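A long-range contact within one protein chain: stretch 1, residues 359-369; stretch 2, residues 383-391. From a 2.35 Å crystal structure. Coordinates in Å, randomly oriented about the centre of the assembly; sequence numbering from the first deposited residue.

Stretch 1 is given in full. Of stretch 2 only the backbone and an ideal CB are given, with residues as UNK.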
# COMPACT_ATOMS: atom_id res chain seq x y z
N ASN A 359 30.23 24.01 -13.49
CA ASN A 359 29.71 25.37 -13.63
C ASN A 359 28.33 25.38 -14.26
O ASN A 359 27.80 26.46 -14.55
CB ASN A 359 30.68 26.26 -14.42
CG ASN A 359 30.97 25.75 -15.85
OD1 ASN A 359 30.26 24.90 -16.39
ND2 ASN A 359 32.01 26.31 -16.47
N PHE A 360 27.71 24.22 -14.43
CA PHE A 360 26.53 24.08 -15.27
C PHE A 360 25.72 22.89 -14.78
O PHE A 360 26.29 21.87 -14.40
CB PHE A 360 26.98 23.89 -16.73
CG PHE A 360 25.85 23.92 -17.74
CD1 PHE A 360 24.79 24.80 -17.59
CD2 PHE A 360 25.88 23.09 -18.85
CE1 PHE A 360 23.77 24.84 -18.53
CE2 PHE A 360 24.87 23.13 -19.79
CZ PHE A 360 23.80 24.00 -19.63
N ILE A 361 24.40 23.03 -14.78
CA ILE A 361 23.57 21.92 -14.33
C ILE A 361 22.24 21.95 -15.09
O ILE A 361 21.65 23.01 -15.30
CB ILE A 361 23.37 21.96 -12.80
CG1 ILE A 361 22.61 20.71 -12.32
CG2 ILE A 361 22.69 23.27 -12.38
CD1 ILE A 361 22.62 20.56 -10.80
N ARG A 362 21.80 20.76 -15.50
CA ARG A 362 20.45 20.54 -15.99
C ARG A 362 19.64 19.89 -14.87
O ARG A 362 20.03 18.86 -14.33
CB ARG A 362 20.47 19.65 -17.24
CG ARG A 362 19.10 19.27 -17.82
CD ARG A 362 19.29 18.61 -19.19
NE ARG A 362 18.12 17.92 -19.72
CZ ARG A 362 18.08 16.62 -20.00
NH1 ARG A 362 19.14 15.84 -19.77
NH2 ARG A 362 16.98 16.09 -20.52
N LEU A 363 18.50 20.51 -14.53
CA LEU A 363 17.76 20.19 -13.31
C LEU A 363 16.77 19.04 -13.53
O LEU A 363 15.56 19.19 -13.34
CB LEU A 363 17.06 21.43 -12.79
CG LEU A 363 17.97 22.62 -12.45
CD1 LEU A 363 17.15 23.81 -11.97
CD2 LEU A 363 19.00 22.23 -11.39
N GLY A 364 17.30 17.88 -13.89
CA GLY A 364 16.44 16.75 -14.16
C GLY A 364 15.50 17.07 -15.31
O GLY A 364 15.83 17.85 -16.22
N HIS A 365 14.29 16.51 -15.24
CA HIS A 365 13.33 16.63 -16.32
C HIS A 365 12.11 17.45 -15.91
O HIS A 365 11.01 17.22 -16.40
CB HIS A 365 12.91 15.24 -16.82
CG HIS A 365 14.06 14.41 -17.30
ND1 HIS A 365 14.98 14.88 -18.22
CD2 HIS A 365 14.45 13.15 -16.99
CE1 HIS A 365 15.88 13.94 -18.46
NE2 HIS A 365 15.57 12.88 -17.73
N TYR A 366 12.30 18.42 -15.02
CA TYR A 366 11.17 19.19 -14.54
C TYR A 366 11.70 20.44 -13.84
O TYR A 366 12.87 20.49 -13.43
CB TYR A 366 10.29 18.36 -13.58
CG TYR A 366 11.13 17.47 -12.70
CD1 TYR A 366 11.76 17.98 -11.57
CD2 TYR A 366 11.35 16.13 -13.02
CE1 TYR A 366 12.55 17.17 -10.75
CE2 TYR A 366 12.14 15.30 -12.22
CZ TYR A 366 12.75 15.83 -11.09
OH TYR A 366 13.54 15.04 -10.31
N GLN A 367 10.84 21.44 -13.73
CA GLN A 367 11.09 22.56 -12.83
C GLN A 367 11.41 22.06 -11.42
O GLN A 367 10.71 21.20 -10.88
CB GLN A 367 9.87 23.48 -12.80
CG GLN A 367 9.95 24.60 -11.79
CD GLN A 367 8.78 25.57 -11.89
OE1 GLN A 367 7.98 25.52 -12.84
NE2 GLN A 367 8.68 26.47 -10.91
N GLN A 368 12.47 22.59 -10.83
CA GLN A 368 12.88 22.18 -9.49
C GLN A 368 12.68 23.33 -8.52
O GLN A 368 12.38 24.46 -8.92
CB GLN A 368 14.33 21.68 -9.50
CG GLN A 368 14.49 20.44 -10.37
CD GLN A 368 15.71 19.61 -10.08
OE1 GLN A 368 16.58 19.99 -9.30
NE2 GLN A 368 15.78 18.45 -10.72
N SER A 369 12.80 23.01 -7.22
CA SER A 369 12.61 23.98 -6.14
C SER A 369 13.34 25.30 -6.38
O SER A 369 14.51 25.32 -6.78
CB SER A 369 13.11 23.38 -4.81
OG SER A 369 13.24 24.38 -3.82
N UNK A 383 22.26 27.17 -15.69
CA UNK A 383 21.10 26.29 -15.54
C UNK A 383 20.40 26.05 -16.87
O UNK A 383 20.15 26.99 -17.64
CB UNK A 383 20.11 26.88 -14.53
N UNK A 384 20.08 24.77 -17.13
CA UNK A 384 19.12 24.30 -18.12
C UNK A 384 17.96 23.70 -17.34
O UNK A 384 18.15 22.75 -16.58
CB UNK A 384 19.74 23.29 -19.09
N UNK A 385 16.78 24.28 -17.48
CA UNK A 385 15.59 23.75 -16.81
C UNK A 385 14.52 23.50 -17.87
O UNK A 385 14.31 24.36 -18.74
CB UNK A 385 15.08 24.71 -15.73
N UNK A 386 13.88 22.34 -17.81
CA UNK A 386 12.92 21.90 -18.83
C UNK A 386 11.60 21.50 -18.20
O UNK A 386 11.52 21.21 -16.99
CB UNK A 386 13.49 20.73 -19.64
N UNK A 387 10.56 21.45 -19.03
CA UNK A 387 9.25 20.92 -18.62
C UNK A 387 9.23 19.40 -18.71
O UNK A 387 9.99 18.81 -19.49
CB UNK A 387 8.13 21.51 -19.49
N UNK A 388 8.36 18.72 -17.94
CA UNK A 388 8.41 17.26 -17.91
C UNK A 388 7.65 16.59 -19.05
O UNK A 388 7.00 15.55 -18.84
CB UNK A 388 7.85 16.76 -16.58
N UNK A 389 7.74 17.15 -20.26
CA UNK A 389 7.32 16.42 -21.46
C UNK A 389 8.42 15.40 -21.76
O UNK A 389 9.34 15.63 -22.55
CB UNK A 389 7.08 17.36 -22.65
N UNK A 390 8.33 14.26 -21.10
CA UNK A 390 9.43 13.31 -21.01
C UNK A 390 8.90 11.91 -21.34
O UNK A 390 8.28 11.27 -20.48
CB UNK A 390 10.07 13.34 -19.62
N UNK A 391 9.13 11.47 -22.58
CA UNK A 391 8.78 10.15 -23.11
C UNK A 391 7.27 9.96 -23.32
O UNK A 391 6.45 10.73 -22.80
CB UNK A 391 9.30 9.07 -22.16

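Position 383 opens a short parallel pairing of 360-362 with 383-386, the axes 4.8 Å apart at closest approach and 8° from parallel. Its CB lies on the same sheet face as the side chain of Ile361, and the ideal CB is 5.0 Å from Leu363 CD1. Phi/psi of -132/134 is extended, so a modest apolar group, beta-branched or not, would suit. It is Val383, whose CG1 lies 3.7 Å from Leu363 CD1.

At position 384 the N donates to Ile361 O (3.0 Å, 168°) and the O accepts from Leu363 N (3.1 Å). The ideal CB is 4.1 Å from Arg362 CB and 4.2 Å from Phe360 CZ, on the face carrying the long aliphatic stem of Arg362. A flat or extended apolar side chain could lie along that stem. It is Trp384: Arg362 CD sits 3.5 Å from the centroid of its five-membered ring, 10° off the normal, a CH-pi contact.

The CB of position 385 points sideways, 4.4 Å from Leu363 CD1. Beyond it the chain of stretch 1 turns, leaving Gln368 N as a possible donor, so a long side chain ending in an acceptor (Glu or Gln) would fit. In Glu385, an extended side chain brings OE1 to 2.9 Å from Gln368 N, a hydrogen bond at 162°.

Position 386 also starts sideways, its ideal CB no nearer than 5.0 Å, to Gly364 O. Within a longer reach lie the guanidinium of Arg362 and ND1 of His365, which favour an acidic side chain. Glu386 answers both: OE1 forms a salt bridge with Arg362 NE (2.8 Å), and OE2 accepts from His365 ND1 (2.7 Å, 153°).

Position 387 points away and sets little requirement; it is Ile387.

At 388 N lies 3.4 Å from His365 O, but an amide hydrogen there would point away from it, so proline would forfeit no bond to that oxygen. The ideal CB is tight against His365 O (3.2 Å), a restraint shared by every residue except glycine; the phi of -84° admits proline, among others. In Pro388, CA makes a CA-H...O contact with His365 O (3.0 Å), and CB packs on Tyr366 CB (4.1 Å).

Position 389 points away, so stretch 1 does not restrict it; it is Trp389. At 390 the CB points toward stretch 1, 4.4 Å from His365 CB, where a small or medium side chain could meet the imidazole. Cys390 places SG over one ring face, 4.2 Å from the centroid of His365. At 391 the phi of 72° by itself favours glycine, though stretch 1 is out of reach and sets no demand; it is Arg391.

Stretch 2 (383-391) VWEEIPWCR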
# COMPACT_ATOMS: atom_id res chain seq x y z
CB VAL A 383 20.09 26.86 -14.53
CG1 VAL A 383 18.84 25.99 -14.51
CG2 VAL A 383 20.72 26.96 -13.14
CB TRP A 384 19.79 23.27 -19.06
CG TRP A 384 18.92 22.35 -19.97
CD1 TRP A 384 17.60 22.02 -19.80
CD2 TRP A 384 19.36 21.63 -21.15
NE1 TRP A 384 17.19 21.17 -20.80
CE2 TRP A 384 18.24 20.91 -21.64
CE3 TRP A 384 20.57 21.54 -21.84
CZ2 TRP A 384 18.31 20.10 -22.78
CZ3 TRP A 384 20.65 20.73 -22.95
CH2 TRP A 384 19.52 20.02 -23.43
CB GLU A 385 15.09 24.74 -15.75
CG GLU A 385 14.32 24.10 -14.60
CD GLU A 385 13.76 25.12 -13.61
OE1 GLU A 385 13.47 24.74 -12.45
OE2 GLU A 385 13.59 26.31 -14.00
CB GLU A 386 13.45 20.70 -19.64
CG GLU A 386 13.56 19.39 -18.86
CD GLU A 386 14.47 18.38 -19.55
OE1 GLU A 386 15.49 18.81 -20.17
OE2 GLU A 386 14.18 17.17 -19.46
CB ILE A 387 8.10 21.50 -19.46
CG1 ILE A 387 8.37 21.33 -20.96
CG2 ILE A 387 7.82 22.93 -19.05
CD1 ILE A 387 7.08 21.38 -21.79
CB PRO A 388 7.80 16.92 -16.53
CG PRO A 388 7.01 18.09 -16.14
CD PRO A 388 7.42 19.28 -16.94
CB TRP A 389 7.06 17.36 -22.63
CG TRP A 389 6.38 16.66 -23.77
CD1 TRP A 389 5.70 15.48 -23.70
CD2 TRP A 389 6.32 17.08 -25.13
NE1 TRP A 389 5.22 15.15 -24.94
CE2 TRP A 389 5.58 16.11 -25.83
CE3 TRP A 389 6.81 18.19 -25.83
CZ2 TRP A 389 5.32 16.21 -27.20
CZ3 TRP A 389 6.56 18.29 -27.19
CH2 TRP A 389 5.82 17.30 -27.86
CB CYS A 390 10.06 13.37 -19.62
SG CYS A 390 11.42 12.25 -19.30
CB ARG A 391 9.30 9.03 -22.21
CG ARG A 391 10.83 8.92 -22.17
CD ARG A 391 11.32 7.75 -21.32
NE ARG A 391 12.77 7.68 -21.37
CZ ARG A 391 13.52 6.78 -20.75
NH1 ARG A 391 12.95 5.83 -19.99
NH2 ARG A 391 14.85 6.81 -20.89
O HOH W 1 14.91 20.57 -15.70
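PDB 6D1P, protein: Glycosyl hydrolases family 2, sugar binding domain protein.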